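Side-chain contacts in peptidoglycan-recognition protein SD (PDB 2RKQ), which recognises bacterial peptidoglycan in the innate immune response of Drosophila and activates the Toll pathway against Gram-positive bacteria: residues A[100-105]-A[109-114]; A[121-126]-A[134-139]; A[140-143]-A[147-150]. All blocks are in the same frame, centred on the assembly; numbering follows the deposited sequence.

Interaction 1: residues A[100-105]-A[109-114]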
loop_
_atom_site.group_PDB
_atom_site.type_symbol
_atom_site.label_atom_id
_atom_site.label_comp_id
_atom_site.label_asym_id
_atom_site.label_seq_id
_atom_site.Cartn_x
_atom_site.Cartn_y
_atom_site.Cartn_z
ATOM N N ILE A 100 -0.229 -1.585 -1.568
ATOM C CA ILE A 100 0.140 -1.576 -0.154
ATOM C C ILE A 100 1.427 -0.771 -0.059
ATOM O O ILE A 100 2.423 -1.123 -0.688
ATOM C CB ILE A 100 0.404 -3.004 0.334
ATOM C CG1 ILE A 100 -0.879 -3.843 0.223
ATOM C CG2 ILE A 100 0.858 -2.969 1.785
ATOM C CD1 ILE A 100 -0.634 -5.324 0.228
ATOM N N ALA A 101 1.391 0.324 0.701
ATOM C CA ALA A 101 2.579 1.169 0.834
ATOM C C ALA A 101 3.103 1.147 2.247
ATOM O O ALA A 101 2.349 1.336 3.206
ATOM C CB ALA A 101 2.280 2.611 0.413
ATOM N N PHE A 102 4.399 0.889 2.377
ATOM C CA PHE A 102 5.040 1.042 3.659
ATOM C C PHE A 102 5.350 2.512 3.852
ATOM O O PHE A 102 5.906 3.180 2.959
ATOM C CB PHE A 102 6.347 0.264 3.682
ATOM C CG PHE A 102 6.187 -1.223 3.847
ATOM C CD1 PHE A 102 5.755 -2.019 2.791
ATOM C CD2 PHE A 102 6.534 -1.829 5.059
ATOM C CE1 PHE A 102 5.633 -3.389 2.949
ATOM C CE2 PHE A 102 6.422 -3.207 5.226
ATOM C CZ PHE A 102 5.982 -3.988 4.172
ATOM N N ILE A 103 4.989 3.009 5.026
ATOM C CA ILE A 103 5.261 4.405 5.341
ATOM C C ILE A 103 6.743 4.523 5.680
ATOM O O ILE A 103 7.240 3.832 6.586
ATOM C CB ILE A 103 4.410 4.912 6.516
ATOM C CG1 ILE A 103 2.913 4.786 6.169
ATOM C CG2 ILE A 103 4.828 6.364 6.855
ATOM C CD1 ILE A 103 1.969 5.018 7.334
ATOM N N GLY A 104 7.420 5.395 4.936
ATOM C CA GLY A 104 8.857 5.611 5.096
ATOM C C GLY A 104 9.612 5.492 3.794
ATOM O O GLY A 104 9.010 5.387 2.726
ATOM N N ASN A 105 10.943 5.501 3.895
ATOM C CA ASN A 105 11.795 5.396 2.734
ATOM C C ASN A 105 12.738 4.230 2.936
ATOM O O ASN A 105 13.575 4.233 3.849
ATOM C CB ASN A 105 12.578 6.685 2.482
ATOM C CG ASN A 105 13.293 6.661 1.147
ATOM O OD1 ASN A 105 14.059 5.740 0.854
ATOM N ND2 ASN A 105 13.009 7.645 0.315
ATOM N N ARG A 109 17.507 1.068 3.981
ATOM C CA ARG A 109 17.275 0.142 5.061
ATOM C C ARG A 109 15.884 -0.445 4.898
ATOM O O ARG A 109 15.004 0.194 4.300
ATOM C CB ARG A 109 17.423 0.844 6.414
ATOM C CG ARG A 109 16.310 1.797 6.768
ATOM C CD ARG A 109 16.562 2.476 8.124
ATOM N NE ARG A 109 16.478 1.555 9.260
ATOM C CZ ARG A 109 16.928 1.826 10.482
ATOM N NH1 ARG A 109 17.505 3.001 10.741
ATOM N NH2 ARG A 109 16.809 0.923 11.448
ATOM N N ALA A 110 15.707 -1.658 5.406
ATOM C CA ALA A 110 14.416 -2.353 5.380
ATOM C C ALA A 110 13.447 -1.750 6.385
ATOM O O ALA A 110 13.868 -1.159 7.387
ATOM C CB ALA A 110 14.612 -3.832 5.687
ATOM N N PRO A 111 12.130 -1.913 6.136
ATOM C CA PRO A 111 11.150 -1.605 7.167
ATOM C C PRO A 111 11.403 -2.456 8.418
ATOM O O PRO A 111 12.095 -3.494 8.345
ATOM C CB PRO A 111 9.822 -2.034 6.527
ATOM C CG PRO A 111 10.073 -1.957 5.033
ATOM C CD PRO A 111 11.497 -2.404 4.892
ATOM N N ASN A 112 10.823 -2.017 9.529
ATOM C CA ASN A 112 10.868 -2.746 10.798
ATOM C C ASN A 112 10.234 -4.124 10.646
ATOM O O ASN A 112 9.314 -4.303 9.846
ATOM C CB ASN A 112 10.105 -1.958 11.876
ATOM C CG ASN A 112 10.732 -0.608 12.178
ATOM O OD1 ASN A 112 11.914 -0.372 11.903
ATOM N ND2 ASN A 112 9.954 0.277 12.770
ATOM N N LYS A 113 10.695 -5.088 11.436
ATOM C CA LYS A 113 10.123 -6.431 11.399
ATOM C C LYS A 113 8.612 -6.408 11.586
ATOM O O LYS A 113 7.899 -7.137 10.890
ATOM C CB LYS A 113 10.764 -7.353 12.451
ATOM C CG LYS A 113 10.036 -8.688 12.618
ATOM C CD LYS A 113 10.635 -9.527 13.718
ATOM C CE LYS A 113 10.000 -10.894 13.765
ATOM N NZ LYS A 113 8.616 -10.886 14.311
ATOM N N GLU A 114 8.116 -5.588 12.515
ATOM C CA GLU A 114 6.674 -5.535 12.772
ATOM C C GLU A 114 5.911 -5.110 11.526
ATOM O O GLU A 114 4.817 -5.594 11.276
ATOM C CB GLU A 114 6.344 -4.587 13.910
ATOM C CG GLU A 114 6.754 -5.114 15.261
ATOM C CD GLU A 114 8.221 -4.924 15.495
ATOM O OE1 GLU A 114 8.823 -4.045 14.817
ATOM O OE2 GLU A 114 8.777 -5.651 16.358
HETATM O O HOH W 1 16.237 3.957 3.486
#

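Interaction 2: residues A[121-126]-A[134-139]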
loop_
_atom_site.group_PDB
_atom_site.type_symbol
_atom_site.label_atom_id
_atom_site.label_comp_id
_atom_site.label_asym_id
_atom_site.label_seq_id
_atom_site.Cartn_x
_atom_site.Cartn_y
_atom_site.Cartn_z
ATOM N N GLU A 121 0.953 -10.727 6.897
ATOM C CA GLU A 121 -0.330 -11.091 7.485
ATOM C C GLU A 121 -1.464 -10.443 6.702
ATOM O O GLU A 121 -2.523 -11.052 6.484
ATOM C CB GLU A 121 -0.383 -10.663 8.962
ATOM C CG GLU A 121 0.545 -11.478 9.846
ATOM C CD GLU A 121 1.005 -10.743 11.083
ATOM O OE1 GLU A 121 0.381 -9.731 11.440
ATOM O OE2 GLU A 121 2.006 -11.194 11.704
ATOM N N LEU A 122 -1.241 -9.218 6.244
ATOM C CA LEU A 122 -2.244 -8.538 5.440
ATOM C C LEU A 122 -2.513 -9.235 4.116
ATOM O O LEU A 122 -3.666 -9.359 3.712
ATOM C CB LEU A 122 -1.786 -7.107 5.200
ATOM C CG LEU A 122 -2.663 -6.287 4.256
ATOM C CD1 LEU A 122 -4.022 -6.084 4.881
ATOM C CD2 LEU A 122 -1.982 -4.958 3.992
ATOM N N LEU A 123 -1.460 -9.695 3.436
ATOM C CA LEU A 123 -1.654 -10.410 2.190
ATOM C C LEU A 123 -2.472 -11.668 2.417
ATOM O O LEU A 123 -3.405 -11.953 1.670
ATOM C CB LEU A 123 -0.307 -10.740 1.545
ATOM C CG LEU A 123 0.415 -9.515 0.982
ATOM C CD1 LEU A 123 1.885 -9.807 0.731
ATOM C CD2 LEU A 123 -0.300 -9.030 -0.288
ATOM N N GLU A 124 -2.127 -12.406 3.462
ATOM C CA GLU A 124 -2.878 -13.617 3.805
ATOM C C GLU A 124 -4.340 -13.285 4.059
ATOM O O GLU A 124 -5.245 -13.981 3.572
ATOM C CB GLU A 124 -2.269 -14.298 5.019
ATOM C CG GLU A 124 -2.990 -15.595 5.385
ATOM C CD GLU A 124 -2.568 -16.152 6.720
ATOM O OE1 GLU A 124 -3.261 -17.057 7.232
ATOM O OE2 GLU A 124 -1.561 -15.675 7.278
ATOM N N GLN A 125 -4.563 -12.217 4.817
ATOM C CA GLN A 125 -5.913 -11.792 5.132
ATOM C C GLN A 125 -6.685 -11.339 3.891
ATOM O O GLN A 125 -7.855 -11.657 3.730
ATOM C CB GLN A 125 -5.841 -10.667 6.149
ATOM C CG GLN A 125 -7.185 -10.089 6.522
ATOM C CD GLN A 125 -7.091 -9.304 7.800
ATOM O OE1 GLN A 125 -7.070 -8.064 7.790
ATOM N NE2 GLN A 125 -6.972 -10.012 8.904
ATOM N N ALA A 126 -6.018 -10.598 3.022
ATOM C CA ALA A 126 -6.659 -10.135 1.804
ATOM C C ALA A 126 -7.107 -11.318 0.941
ATOM O O ALA A 126 -8.176 -11.266 0.320
ATOM C CB ALA A 126 -5.715 -9.229 1.019
ATOM N N GLU A 134 -6.018 -15.938 -4.668
ATOM C CA GLU A 134 -5.023 -16.777 -4.038
ATOM C C GLU A 134 -3.748 -16.855 -4.877
ATOM O O GLU A 134 -2.642 -16.719 -4.348
ATOM C CB GLU A 134 -5.580 -18.174 -3.767
ATOM C CG GLU A 134 -4.617 -19.035 -2.950
ATOM C CD GLU A 134 -5.033 -20.485 -2.861
ATOM O OE1 GLU A 134 -5.543 -21.022 -3.861
ATOM O OE2 GLU A 134 -4.797 -21.068 -1.779
ATOM N N GLY A 135 -3.906 -17.053 -6.192
ATOM C CA GLY A 135 -2.756 -17.136 -7.095
ATOM C C GLY A 135 -2.349 -15.752 -7.549
ATOM O O GLY A 135 -2.293 -15.485 -8.749
ATOM N N TYR A 136 -2.106 -14.857 -6.596
ATOM C CA TYR A 136 -1.819 -13.460 -6.958
ATOM C C TYR A 136 -0.418 -13.275 -7.491
ATOM O O TYR A 136 0.458 -14.114 -7.278
ATOM C CB TYR A 136 -2.096 -12.498 -5.791
ATOM C CG TYR A 136 -1.288 -12.711 -4.524
ATOM C CD1 TYR A 136 -0.093 -12.007 -4.308
ATOM C CD2 TYR A 136 -1.751 -13.540 -3.513
ATOM C CE1 TYR A 136 0.636 -12.164 -3.148
ATOM C CE2 TYR A 136 -1.031 -13.696 -2.312
ATOM C CZ TYR A 136 0.165 -13.003 -2.150
ATOM O OH TYR A 136 0.888 -13.144 -0.980
ATOM N N LYS A 137 -0.228 -12.194 -8.238
ATOM C CA LYS A 137 1.111 -11.752 -8.588
ATOM C C LYS A 137 1.502 -10.681 -7.609
ATOM O O LYS A 137 0.774 -9.701 -7.444
ATOM C CB LYS A 137 1.126 -11.154 -9.993
ATOM C CG LYS A 137 0.634 -12.101 -11.072
ATOM C CD LYS A 137 1.446 -13.388 -11.109
ATOM C CE LYS A 137 0.966 -14.232 -12.299
ATOM N NZ LYS A 137 1.467 -15.640 -12.240
ATOM N N LEU A 138 2.640 -10.871 -6.944
ATOM C CA LEU A 138 3.168 -9.849 -6.068
ATOM C C LEU A 138 4.218 -9.069 -6.828
ATOM O O LEU A 138 5.164 -9.658 -7.375
ATOM C CB LEU A 138 3.788 -10.477 -4.821
ATOM C CG LEU A 138 4.426 -9.507 -3.833
ATOM C CD1 LEU A 138 3.370 -8.759 -3.051
ATOM C CD2 LEU A 138 5.327 -10.308 -2.909
ATOM N N LEU A 139 4.087 -7.745 -6.836
ATOM C CA LEU A 139 4.991 -6.896 -7.611
ATOM C C LEU A 139 5.499 -5.745 -6.780
ATOM O O LEU A 139 4.792 -5.256 -5.913
ATOM C CB LEU A 139 4.251 -6.294 -8.801
ATOM C CG LEU A 139 3.695 -7.348 -9.761
ATOM C CD1 LEU A 139 2.718 -6.685 -10.723
ATOM C CD2 LEU A 139 4.816 -7.994 -10.537
#

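Interaction 3: residues A[140-143]-A[147-150]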
loop_
_atom_site.group_PDB
_atom_site.type_symbol
_atom_site.label_atom_id
_atom_site.label_comp_id
_atom_site.label_asym_id
_atom_site.label_seq_id
_atom_site.Cartn_x
_atom_site.Cartn_y
_atom_site.Cartn_z
ATOM N N GLY A 140 6.720 -5.300 -7.037
ATOM C CA GLY A 140 7.116 -4.015 -6.477
ATOM C C GLY A 140 6.558 -2.890 -7.316
ATOM O O GLY A 140 6.327 -3.052 -8.518
ATOM N N HIS A 141 6.383 -1.734 -6.689
ATOM C CA HIS A 141 5.896 -0.535 -7.360
ATOM C C HIS A 141 6.734 -0.248 -8.621
ATOM O O HIS A 141 6.192 0.083 -9.672
ATOM C CB HIS A 141 5.978 0.592 -6.335
ATOM C CG HIS A 141 5.180 1.810 -6.673
ATOM N ND1 HIS A 141 5.250 2.952 -5.905
ATOM C CD2 HIS A 141 4.309 2.075 -7.676
ATOM C CE1 HIS A 141 4.454 3.871 -6.423
ATOM N NE2 HIS A 141 3.879 3.368 -7.502
ATOM N N ARG A 142 8.049 -0.429 -8.516
ATOM C CA ARG A 142 8.946 -0.178 -9.643
ATOM C C ARG A 142 8.685 -1.079 -10.854
ATOM O O ARG A 142 9.157 -0.787 -11.961
ATOM C CB ARG A 142 10.401 -0.355 -9.214
ATOM C CG ARG A 142 10.737 -1.724 -8.642
ATOM C CD ARG A 142 12.225 -1.862 -8.380
ATOM N NE ARG A 142 12.672 -0.914 -7.371
ATOM C CZ ARG A 142 13.929 -0.824 -6.961
ATOM N NH1 ARG A 142 14.845 -1.645 -7.469
ATOM N NH2 ARG A 142 14.261 0.072 -6.042
ATOM N N GLN A 143 7.983 -2.188 -10.651
ATOM C CA GLN A 143 7.677 -3.077 -11.773
ATOM C C GLN A 143 6.454 -2.602 -12.560
ATOM O O GLN A 143 6.214 -3.087 -13.670
ATOM C CB GLN A 143 7.472 -4.510 -11.297
ATOM C CG GLN A 143 8.680 -5.064 -10.569
ATOM C CD GLN A 143 8.438 -6.455 -10.069
ATOM O OE1 GLN A 143 8.211 -6.676 -8.862
ATOM N NE2 GLN A 143 8.494 -7.420 -10.986
ATOM N N THR A 147 9.649 4.338 -11.047
ATOM C CA THR A 147 9.940 4.796 -9.699
ATOM C C THR A 147 10.951 3.859 -9.054
ATOM O O THR A 147 11.086 2.715 -9.475
ATOM C CB THR A 147 8.654 4.852 -8.825
ATOM O OG1 THR A 147 8.975 5.298 -7.503
ATOM C CG2 THR A 147 7.945 3.476 -8.743
ATOM N N LYS A 148 11.657 4.358 -8.039
ATOM C CA LYS A 148 12.514 3.522 -7.208
ATOM C C LYS A 148 11.697 2.783 -6.157
ATOM O O LYS A 148 12.170 1.815 -5.571
ATOM C CB LYS A 148 13.583 4.353 -6.495
ATOM C CG LYS A 148 14.602 5.004 -7.444
ATOM C CD LYS A 148 15.316 3.967 -8.325
ATOM C CE LYS A 148 16.726 3.625 -7.838
ATOM N NZ LYS A 148 16.764 2.867 -6.552
ATOM N N SER A 149 10.483 3.265 -5.903
ATOM C CA SER A 149 9.613 2.644 -4.908
ATOM C C SER A 149 9.509 1.143 -5.199
ATOM O O SER A 149 9.396 0.763 -6.365
ATOM C CB SER A 149 8.253 3.309 -4.988
ATOM O OG SER A 149 7.343 2.706 -4.095
ATOM N N PRO A 150 9.531 0.275 -4.166
ATOM C CA PRO A 150 9.457 0.525 -2.726
ATOM C C PRO A 150 10.810 0.724 -2.049
ATOM O O PRO A 150 10.910 0.608 -0.823
ATOM C CB PRO A 150 8.772 -0.748 -2.209
ATOM C CG PRO A 150 9.366 -1.842 -3.106
ATOM C CD PRO A 150 9.547 -1.178 -4.467
HETATM O O HOH W 2 10.862 1.397 -12.495
#

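Interaction 1: residues A[100-105]-A[109-114]
The ring of Phe-102 and the pyrrolidine of Pro-111 meet with their long directions crossed at about a right angle. One side of the aromatic ring does the touching: CD2 of Phe-102 lies 3.5 Å from CG of Pro-111 and 3.6 Å from its CB, while CE2 of Phe-102 comes to 3.8 Å from that same CB. The proline's approach is oblique to the ring. Phe-102 carries CG anti to its carbonyl carbon (chi1 -77°), which swings the ring toward Pro-111. Phe-102 ends strand 97-102, an inner strand of the mixed sheet of the amidase-like PGRP fold, and the chain that loops back from it leads into helix 113-128, the start of a beta-alpha-beta crossover. That helix packs Ala-115 and Ala-119 against the phenyl ring, and Ile-31 and Ile-71 touch it from the neighbouring strands. Toward the surface the two segments meet through solvent instead: a water donates to Asn-105 O at 2.7 Å and accepts from Arg-109 N at 3.2 Å, spanning the mouth of the loop. The Asn-105 side chain leaves the backbone away from 109-114; its ND2 is bonded to Ala-35 O and its OD1 to Glu-107 N. Asn-112 sits at the N-cap position of helix 113-128 without a side-chain capping bond; its ND2 donates to Gly-73 O.

Interaction 2: residues A[121-126]-A[134-139]
The return half of a beta-alpha-beta crossover brings Leu-123 of helix 113-128 against Tyr-136 and Leu-138 of strand 136-140. Tyr-136 and Leu-138, two apart on the strand, both point toward the helix and meet the leucine side chain. Leu-123 crosses each of them at about a right angle. The far end of the tyrosine does most of the touching: Tyr-136 OH lies 3.7 Å from Leu-123 CB and 3.9 Å from Leu-123 CD1. Leu-123 CD2 approaches the ring itself obliquely, 4.3 Å from Tyr-136 CE1. Tyr-136 places CG between its backbone N and carbonyl carbon (chi1 61°), a rotation that carries the phenol across to the helix. The other contact joins methyls, with Leu-123 CD1 4.2 Å from Leu-138 CD1. Ala-29 of strand 26-33 touches both leucines, and Leu-123 also packs on Ile-100 of strand 97-102, so the helix residue spans several strands. Just before the tyrosine, Gly-135 centres an inverse gamma turn, with a weak bond from Tyr-136 N to Glu-134 O. A helix leucine packed on a tyrosine and a leucine of an outermost strand is typical of the alpha/beta layering in the PGRP and amidase fold.

Interaction 3: residues A[140-143]-A[147-150]
His-141 and Ser-149 form the tight, buried side of this contact: the serine OG comes in at the edge of the imidazole, in its plane, 2.8 Å from His-141 ND1, in a hydrogen bond that either partner could donate. The methyl of Thr-147 covers one face of that ring in a CH-pi contact, CG2 being 3.9 Å from the centroid and 12° off its normal. The histidine's chi1 of -163° sets CG opposite its N and carries the ring to both; its NE2 bonds Phe-89 O, and Ser-149 OG also meets His-33 N, so the ring is fixed on two edges. Pro-150, after a cis peptide bond, closes the packing with its CD 3.9 Å from His-141 N.

The outer side is charged and more open to solvent: Lys-148 is exposed and Arg-142 partly so. Arg-142 NH2 bonds Lys-148 O at 2.8 Å, in the carbonyl plane and on a lone pair (160° at the hydrogen), while NE adds a weak bond to the same oxygen. Arg-142 NH2 and Lys-148 NZ share the carboxylate of Glu-152. Replacing Arg-142 by an alanine removes the guanidinium and would probably leave Lys-148 O without these donors and Glu-152 with one cation fewer. Histidine and serine eight residues apart fall where zinc amidases of this family carry a zinc-binding histidine and cysteine, probably a remnant of that site.

Interactions 1 and 2 hold the two ends of one crossover: both use helix 113-128 and reach the same sheet, and they touch directly where Ile-100 CD1 packs 3.8 Å from Leu-123 CD2. Their chemistry is apolar, although interaction 1 thins to a water bridge at its loop end, whereas interaction 2 is largely buried. Interaction 3 follows on from the strand of interaction 2 without other contact, their centres about 17 Å apart. Unlike the helix-on-strand packing of interaction 2, it joins two segments of the loop between strand 136-140 and helix 152-158, and relies on hydrogen bonds and a CH-pi contact round a buried histidine, with charged groups at its outer side.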